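Local coordinates for actin-related protein 8 (Homo sapiens, PDB 4FO0), which serves as a nuclear, ATP-binding actin relative that does not polymerise, and is a proposed core component of the INO80 chromatin-remodelling complex, at residues Val251-Gln256 against Ile504-Gly509; Gln256-Cys261 against Leu274-Gly279. One frame throughout, in Å; residues are numbered along the deposited sequence.

Contact 1: Val251-Gln256 against Ile504-Gly509; sequences VDVGDQ and ILVVGG. With ATP (adenosine-5'-triphosphate), chain C.
Asp-252 and Val-507 meet on one face of a parallel strand pair, where CG1 of Val-507 packs 3.6 Å from the carboxylate carbon CG of Asp-252. The first torsion of Asp-252 (chi1 -178°) sets CG anti to the backbone N, and thus against that methyl, while OD1 reaches toward CA of Gly-508 and has a weak, long ion pair with Lys-257. A magnesium ion lies about 4 Å from the Asp-252 side chain. On the opposite face Val-251 packs beside Ile-504 and Val-506, CG2 to CG2 with Ile-504 at 4.2 Å; beta-branched side chains suit such a buried strand. Three backbone bonds join the strands: Val-251 N to Leu-505 O, Val-507 N to Val-251 O and Val-253 N to Val-507 O.

Beyond the strands, glycine-bearing loops line the phosphates, as in the ATP site of the actin fold. A side chain on Gly-508 would strike Asp-252 OD1 and Val-253 O, and one on Gly-254 or Gly-509 would run into ATP. Asp-255 N bonds ATP O3B at 3.0 Å. Gln-256 N bonds ATP O3G, and Gly-509 N bonds ATP O2A. The carboxylate of Asp-255 faces the ribose with OD1, although its very short distance to O3' is doubtful, and takes Gln-256 NE2, Thr-25 OG1 and Trp-60 NE1 at OD2. An alanine in place of Asp-255 would probably leave those three donors without their acceptor, though Arg-157 N would still hold Gln-256 OE1.

Helix 480-489 covers Val-251, helix 516-527 covers Ile-504 and Val-506, and strand 540-542 borders 503-507 on its far side.

Contact 2: Gln256-Cys261 against Leu274-Gly279; sequences QKTSVC and LCLAYG. With ATP (adenosine-5'-triphosphate), chain C.
Thr-258 and Leu-276 form a hydrogen-bonded antiparallel pair, N to O and O to N both at 2.8 Å, and Val-260 pairs with Leu-274 in the same way. Thr-258 uses both branches: CG2 lies 4.0 Å from Leu-276 CD1, while OG1 donates to Tyr-278 O at 2.8 Å; threonine suits this place because it offers one apolar and one polar branch.

Lys-257 runs the other way, to the phosphates. Its CB lies between Leu-276 O and ATP O3G, 4.0 Å from each. With chi1 at 71°, Lys-257 CG stands between the backbone N and the carbonyl carbon, 3.4 Å from ATP O3G. CD then passes Cys-275 SG at 4.0 Å, CE approaches O1G, and Lys-257 NZ bonds ATP O1G at 2.7 Å. Lys-257 N holds O3G as well, so main chain and amine grip two oxygens of the gamma-phosphate; a long flexible cation fits that task.

The whole is a beta hairpin of strands 258-264 and 274-276, preceded by phosphate-binding residues as in actin's nucleotide site. Gly-279, where a side chain would collide with Gln-256 N, is the N-cap of helix 280-293. Helix 480-489 packs on Thr-258, Val-260 and Leu-274, and strands 247-253 and 375-377 flank the hairpin.

In the fold
Both contacts belong to one six-stranded mixed sheet in the order 375-377, 274-276, 258-264, 247-253, 503-507, 540-542, and their centres lie about 8 Å apart. Along the chain contact 2, a hairpin, is nested inside the long loop that contact 1 closes. They share Gln-256, in the turn that leads from strand 247-253 into its antiparallel neighbour 258-264; a probable hydrogen bond from Asp-252 N to Ser-259 O joins them across these strands. Strand 503-507 lies on the other side of 247-253. Because both of its strands end at the nucleotide, contact 1 reaches the ribose and all three phosphates, whereas contact 2 adds grip on the gamma-phosphate, an arrangement characteristic of the actin-fold ATP cleft.

Contact 1: Val251-Gln256 against Ile504-Gly509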
loop_
_atom_site.group_PDB
_atom_site.type_symbol
_atom_site.label_atom_id
_atom_site.label_comp_id
_atom_site.label_asym_id
_atom_site.label_seq_id
_atom_site.Cartn_x
_atom_site.Cartn_y
_atom_site.Cartn_z
ATOM N N VAL A 251 -2.324 0.229 12.031
ATOM C CA VAL A 251 -3.107 -0.003 10.830
ATOM C C VAL A 251 -2.256 0.396 9.647
ATOM O O VAL A 251 -1.849 1.551 9.542
ATOM C CB VAL A 251 -4.386 0.846 10.808
ATOM C CG1 VAL A 251 -5.175 0.534 9.565
ATOM C CG2 VAL A 251 -5.213 0.599 12.057
ATOM N N ASP A 252 -1.957 -0.550 8.765
ATOM C CA ASP A 252 -1.206 -0.200 7.573
ATOM C C ASP A 252 -2.141 -0.268 6.376
ATOM O O ASP A 252 -2.502 -1.359 5.927
ATOM C CB ASP A 252 -0.001 -1.125 7.393
ATOM C CG ASP A 252 0.862 -0.761 6.159
ATOM O OD1 ASP A 252 0.323 -0.211 5.168
ATOM O OD2 ASP A 252 2.089 -1.034 6.181
ATOM N N VAL A 253 -2.556 0.893 5.876
ATOM C CA VAL A 253 -3.359 0.916 4.657
ATOM C C VAL A 253 -2.454 1.117 3.462
ATOM O O VAL A 253 -1.873 2.194 3.278
ATOM C CB VAL A 253 -4.428 2.020 4.651
ATOM C CG1 VAL A 253 -5.465 1.707 3.582
ATOM C CG2 VAL A 253 -5.089 2.134 6.005
ATOM N N GLY A 254 -2.314 0.075 2.655
ATOM C CA GLY A 254 -1.462 0.161 1.490
ATOM C C GLY A 254 -2.282 0.369 0.244
ATOM O O GLY A 254 -3.433 0.816 0.289
ATOM N N ASP A 255 -1.691 0.042 -0.892
ATOM C CA ASP A 255 -2.410 0.216 -2.126
ATOM C C ASP A 255 -3.416 -0.908 -2.311
ATOM O O ASP A 255 -4.451 -0.718 -2.927
ATOM C CB ASP A 255 -1.457 0.290 -3.311
ATOM C CG ASP A 255 -2.184 0.578 -4.612
ATOM O OD1 ASP A 255 -2.957 1.560 -4.676
ATOM O OD2 ASP A 255 -2.003 -0.198 -5.563
ATOM N N GLN A 256 -3.125 -2.075 -1.756
ATOM C CA GLN A 256 -3.977 -3.235 -2.003
ATOM C C GLN A 256 -4.377 -4.044 -0.779
ATOM O O GLN A 256 -5.353 -4.782 -0.829
ATOM C CB GLN A 256 -3.322 -4.142 -3.030
ATOM C CG GLN A 256 -3.456 -3.554 -4.402
ATOM C CD GLN A 256 -2.495 -4.132 -5.352
ATOM O OE1 GLN A 256 -2.200 -5.333 -5.317
ATOM N NE2 GLN A 256 -1.955 -3.283 -6.208
ATOM N N ILE A 504 -4.049 4.590 18.410
ATOM C CA ILE A 504 -4.170 3.940 17.103
ATOM C C ILE A 504 -3.285 4.624 16.057
ATOM O O ILE A 504 -3.506 5.778 15.672
ATOM C CB ILE A 504 -5.619 3.909 16.629
ATOM C CG1 ILE A 504 -6.475 3.173 17.663
ATOM C CG2 ILE A 504 -5.714 3.230 15.287
ATOM C CD1 ILE A 504 -7.870 3.755 17.838
ATOM N N LEU A 505 -2.261 3.908 15.620
ATOM C CA LEU A 505 -1.322 4.448 14.650
ATOM C C LEU A 505 -1.732 4.048 13.241
ATOM O O LEU A 505 -2.010 2.873 12.969
ATOM C CB LEU A 505 0.068 3.924 14.945
ATOM C CG LEU A 505 1.151 4.299 13.951
ATOM C CD1 LEU A 505 1.261 5.812 13.872
ATOM C CD2 LEU A 505 2.470 3.635 14.349
ATOM N N VAL A 506 -1.795 5.024 12.348
ATOM C CA VAL A 506 -2.147 4.722 10.967
ATOM C C VAL A 506 -1.018 5.003 9.985
ATOM O O VAL A 506 -0.521 6.126 9.852
ATOM C CB VAL A 506 -3.427 5.420 10.520
ATOM C CG1 VAL A 506 -3.692 5.098 9.056
ATOM C CG2 VAL A 506 -4.574 4.955 11.381
ATOM N N VAL A 507 -0.653 3.958 9.269
ATOM C CA VAL A 507 0.551 3.957 8.477
ATOM C C VAL A 507 0.293 3.563 6.993
ATOM O O VAL A 507 -0.791 3.076 6.638
ATOM C CB VAL A 507 1.557 3.064 9.200
ATOM C CG1 VAL A 507 1.941 1.875 8.369
ATOM C CG2 VAL A 507 2.739 3.880 9.675
ATOM N N GLY A 508 1.269 3.818 6.123
ATOM C CA GLY A 508 1.107 3.557 4.704
ATOM C C GLY A 508 0.366 4.658 3.955
ATOM O O GLY A 508 -0.095 5.619 4.548
ATOM N N GLY A 509 0.232 4.517 2.642
ATOM C CA GLY A 509 -0.273 5.598 1.824
ATOM C C GLY A 509 -1.780 5.631 1.705
ATOM O O GLY A 509 -2.368 6.681 1.444
HETATM P PG ATP C . 0.436 -2.790 0.040
HETATM O O1G ATP C . 0.855 -2.303 1.400
HETATM O O2G ATP C . 1.211 -3.973 -0.489
HETATM O O3G ATP C . -1.058 -2.917 -0.174
HETATM P PB ATP C . 2.105 -0.583 -0.845
HETATM O O1B ATP C . 2.613 -0.490 -2.259
HETATM O O2B ATP C . 3.012 -0.830 0.351
HETATM O O3B ATP C . 0.858 -1.594 -0.936
HETATM P PA ATP C . 1.767 2.141 -0.065
HETATM O O1A ATP C . 2.841 2.582 -1.025
HETATM O O2A ATP C . 1.983 2.148 1.427
HETATM O O3A ATP C . 1.219 0.726 -0.564
HETATM O "O5'" ATP C . 0.480 3.034 -0.371
HETATM C "C5'" ATP C . 0.076 3.150 -1.726
HETATM C "C4'" ATP C . -1.290 3.789 -1.758
HETATM O "O4'" ATP C . -1.186 5.052 -1.118
HETATM C "C3'" ATP C . -1.786 4.055 -3.170
HETATM O "O3'" ATP C . -3.126 3.571 -3.307
HETATM C "C2'" ATP C . -1.758 5.558 -3.293
HETATM O "O2'" ATP C . -2.779 6.066 -4.139
HETATM C "C1'" ATP C . -1.993 5.959 -1.859
HETATM N N9 ATP C . -1.648 7.372 -1.645
HETATM C C8 ATP C . -0.427 7.914 -1.743
HETATM N N7 ATP C . -0.474 9.245 -1.493
HETATM C C5 ATP C . -1.748 9.559 -1.228
HETATM C C6 ATP C . -2.482 10.790 -0.897
HETATM N N6 ATP C . -1.812 11.966 -0.791
HETATM N N1 ATP C . -3.823 10.688 -0.703
HETATM C C2 ATP C . -4.484 9.518 -0.810
HETATM N N3 ATP C . -3.869 8.357 -1.122
HETATM C C4 ATP C . -2.528 8.319 -1.335
#

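Contact 2: Gln256-Cys261 against Leu274-Gly279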
loop_
_atom_site.group_PDB
_atom_site.type_symbol
_atom_site.label_atom_id
_atom_site.label_comp_id
_atom_site.label_asym_id
_atom_site.label_seq_id
_atom_site.Cartn_x
_atom_site.Cartn_y
_atom_site.Cartn_z
ATOM N N GLN A 256 -3.125 -2.075 -1.756
ATOM C CA GLN A 256 -3.977 -3.235 -2.003
ATOM C C GLN A 256 -4.377 -4.044 -0.779
ATOM O O GLN A 256 -5.353 -4.782 -0.829
ATOM C CB GLN A 256 -3.322 -4.142 -3.030
ATOM C CG GLN A 256 -3.456 -3.554 -4.402
ATOM C CD GLN A 256 -2.495 -4.132 -5.352
ATOM O OE1 GLN A 256 -2.200 -5.333 -5.317
ATOM N NE2 GLN A 256 -1.955 -3.283 -6.208
ATOM N N LYS A 257 -3.626 -3.920 0.310
ATOM C CA LYS A 257 -3.957 -4.671 1.511
ATOM C C LYS A 257 -4.004 -3.730 2.673
ATOM O O LYS A 257 -3.314 -2.717 2.672
ATOM C CB LYS A 257 -2.950 -5.796 1.769
ATOM C CG LYS A 257 -1.587 -5.336 2.215
ATOM C CD LYS A 257 -1.506 -5.223 3.732
ATOM C CE LYS A 257 -0.282 -4.422 4.162
ATOM N NZ LYS A 257 -0.368 -3.000 3.719
ATOM N N THR A 258 -4.839 -4.058 3.650
ATOM C CA THR A 258 -4.903 -3.306 4.897
ATOM C C THR A 258 -4.658 -4.222 6.083
ATOM O O THR A 258 -5.374 -5.201 6.250
ATOM C CB THR A 258 -6.267 -2.689 5.084
ATOM O OG1 THR A 258 -6.486 -1.728 4.051
ATOM C CG2 THR A 258 -6.358 -2.018 6.452
ATOM N N SER A 259 -3.643 -3.908 6.892
ATOM C CA SER A 259 -3.332 -4.698 8.076
ATOM C C SER A 259 -3.812 -3.985 9.311
ATOM O O SER A 259 -3.674 -2.766 9.425
ATOM C CB SER A 259 -1.829 -4.913 8.221
ATOM O OG SER A 259 -1.305 -5.740 7.200
ATOM N N VAL A 260 -4.377 -4.755 10.233
ATOM C CA VAL A 260 -4.652 -4.287 11.579
ATOM C C VAL A 260 -4.018 -5.250 12.580
ATOM O O VAL A 260 -3.999 -6.468 12.365
ATOM C CB VAL A 260 -6.154 -4.213 11.856
ATOM C CG1 VAL A 260 -6.418 -3.413 13.125
ATOM C CG2 VAL A 260 -6.852 -3.562 10.696
ATOM N N CYS A 261 -3.477 -4.710 13.666
ATOM C CA CYS A 261 -3.014 -5.563 14.747
ATOM C C CYS A 261 -2.611 -4.747 15.959
ATOM O O CYS A 261 -2.431 -3.530 15.879
ATOM C CB CYS A 261 -1.871 -6.466 14.290
ATOM S SG CYS A 261 -0.227 -5.691 14.258
ATOM N N LEU A 274 -5.370 -8.916 11.747
ATOM C CA LEU A 274 -6.330 -8.975 10.645
ATOM C C LEU A 274 -5.673 -8.466 9.390
ATOM O O LEU A 274 -4.946 -7.470 9.418
ATOM C CB LEU A 274 -7.539 -8.096 10.914
ATOM C CG LEU A 274 -8.590 -8.623 11.881
ATOM C CD1 LEU A 274 -9.177 -7.473 12.652
ATOM C CD2 LEU A 274 -9.677 -9.330 11.113
ATOM N N CYS A 275 -5.920 -9.148 8.283
ATOM C CA CYS A 275 -5.575 -8.579 7.005
ATOM C C CYS A 275 -6.798 -8.494 6.096
ATOM O O CYS A 275 -7.508 -9.474 5.883
ATOM C CB CYS A 275 -4.417 -9.315 6.340
ATOM S SG CYS A 275 -3.697 -8.326 4.993
ATOM N N LEU A 276 -7.044 -7.296 5.581
ATOM C CA LEU A 276 -8.181 -7.056 4.714
ATOM C C LEU A 276 -7.656 -6.869 3.308
ATOM O O LEU A 276 -6.653 -6.177 3.105
ATOM C CB LEU A 276 -8.926 -5.804 5.157
ATOM C CG LEU A 276 -9.050 -5.699 6.679
ATOM C CD1 LEU A 276 -9.530 -4.311 7.102
ATOM C CD2 LEU A 276 -9.985 -6.783 7.197
ATOM N N ALA A 277 -8.340 -7.488 2.350
ATOM C CA ALA A 277 -7.935 -7.460 0.953
ATOM C C ALA A 277 -8.445 -6.242 0.175
ATOM O O ALA A 277 -9.047 -6.385 -0.890
ATOM C CB ALA A 277 -8.376 -8.739 0.252
ATOM N N TYR A 278 -8.196 -5.049 0.691
ATOM C CA TYR A 278 -8.475 -3.851 -0.081
ATOM C C TYR A 278 -7.610 -2.728 0.448
ATOM O O TYR A 278 -7.110 -2.822 1.563
ATOM C CB TYR A 278 -9.947 -3.484 -0.002
ATOM C CG TYR A 278 -10.405 -3.147 1.397
ATOM C CD1 TYR A 278 -11.052 -4.099 2.196
ATOM C CD2 TYR A 278 -10.195 -1.885 1.924
ATOM C CE1 TYR A 278 -11.471 -3.795 3.464
ATOM C CE2 TYR A 278 -10.613 -1.564 3.205
ATOM C CZ TYR A 278 -11.246 -2.520 3.972
ATOM O OH TYR A 278 -11.655 -2.187 5.247
ATOM N N GLY A 279 -7.416 -1.696 -0.373
ATOM C CA GLY A 279 -6.593 -0.549 -0.021
ATOM C C GLY A 279 -6.787 0.611 -0.987
ATOM O O GLY A 279 -7.835 0.738 -1.625
HETATM P PG ATP C . 0.436 -2.790 0.040
HETATM O O1G ATP C . 0.855 -2.303 1.400
HETATM O O2G ATP C . 1.211 -3.973 -0.489
HETATM O O3G ATP C . -1.058 -2.917 -0.174
HETATM P PB ATP C . 2.105 -0.583 -0.845
HETATM O O1B ATP C . 2.613 -0.490 -2.259
HETATM O O2B ATP C . 3.012 -0.830 0.351
HETATM O O3B ATP C . 0.858 -1.594 -0.936
HETATM P PA ATP C . 1.767 2.141 -0.065
HETATM O O1A ATP C . 2.841 2.582 -1.025
HETATM O O2A ATP C . 1.983 2.148 1.427
HETATM O O3A ATP C . 1.219 0.726 -0.564
HETATM O "O5'" ATP C . 0.480 3.034 -0.371
HETATM C "C5'" ATP C . 0.076 3.150 -1.726
HETATM C "C4'" ATP C . -1.290 3.789 -1.758
HETATM O "O4'" ATP C . -1.186 5.052 -1.118
HETATM C "C3'" ATP C . -1.786 4.055 -3.170
HETATM O "O3'" ATP C . -3.126 3.571 -3.307
HETATM C "C2'" ATP C . -1.758 5.558 -3.293
HETATM O "O2'" ATP C . -2.779 6.066 -4.139
HETATM C "C1'" ATP C . -1.993 5.959 -1.859
HETATM N N9 ATP C . -1.648 7.372 -1.645
HETATM C C8 ATP C . -0.427 7.914 -1.743
HETATM N N7 ATP C . -0.474 9.245 -1.493
HETATM C C5 ATP C . -1.748 9.559 -1.228
HETATM C C6 ATP C . -2.482 10.790 -0.897
HETATM N N6 ATP C . -1.812 11.966 -0.791
HETATM N N1 ATP C . -3.823 10.688 -0.703
HETATM C C2 ATP C . -4.484 9.518 -0.810
HETATM N N3 ATP C . -3.869 8.357 -1.122
HETATM C C4 ATP C . -2.528 8.319 -1.335
#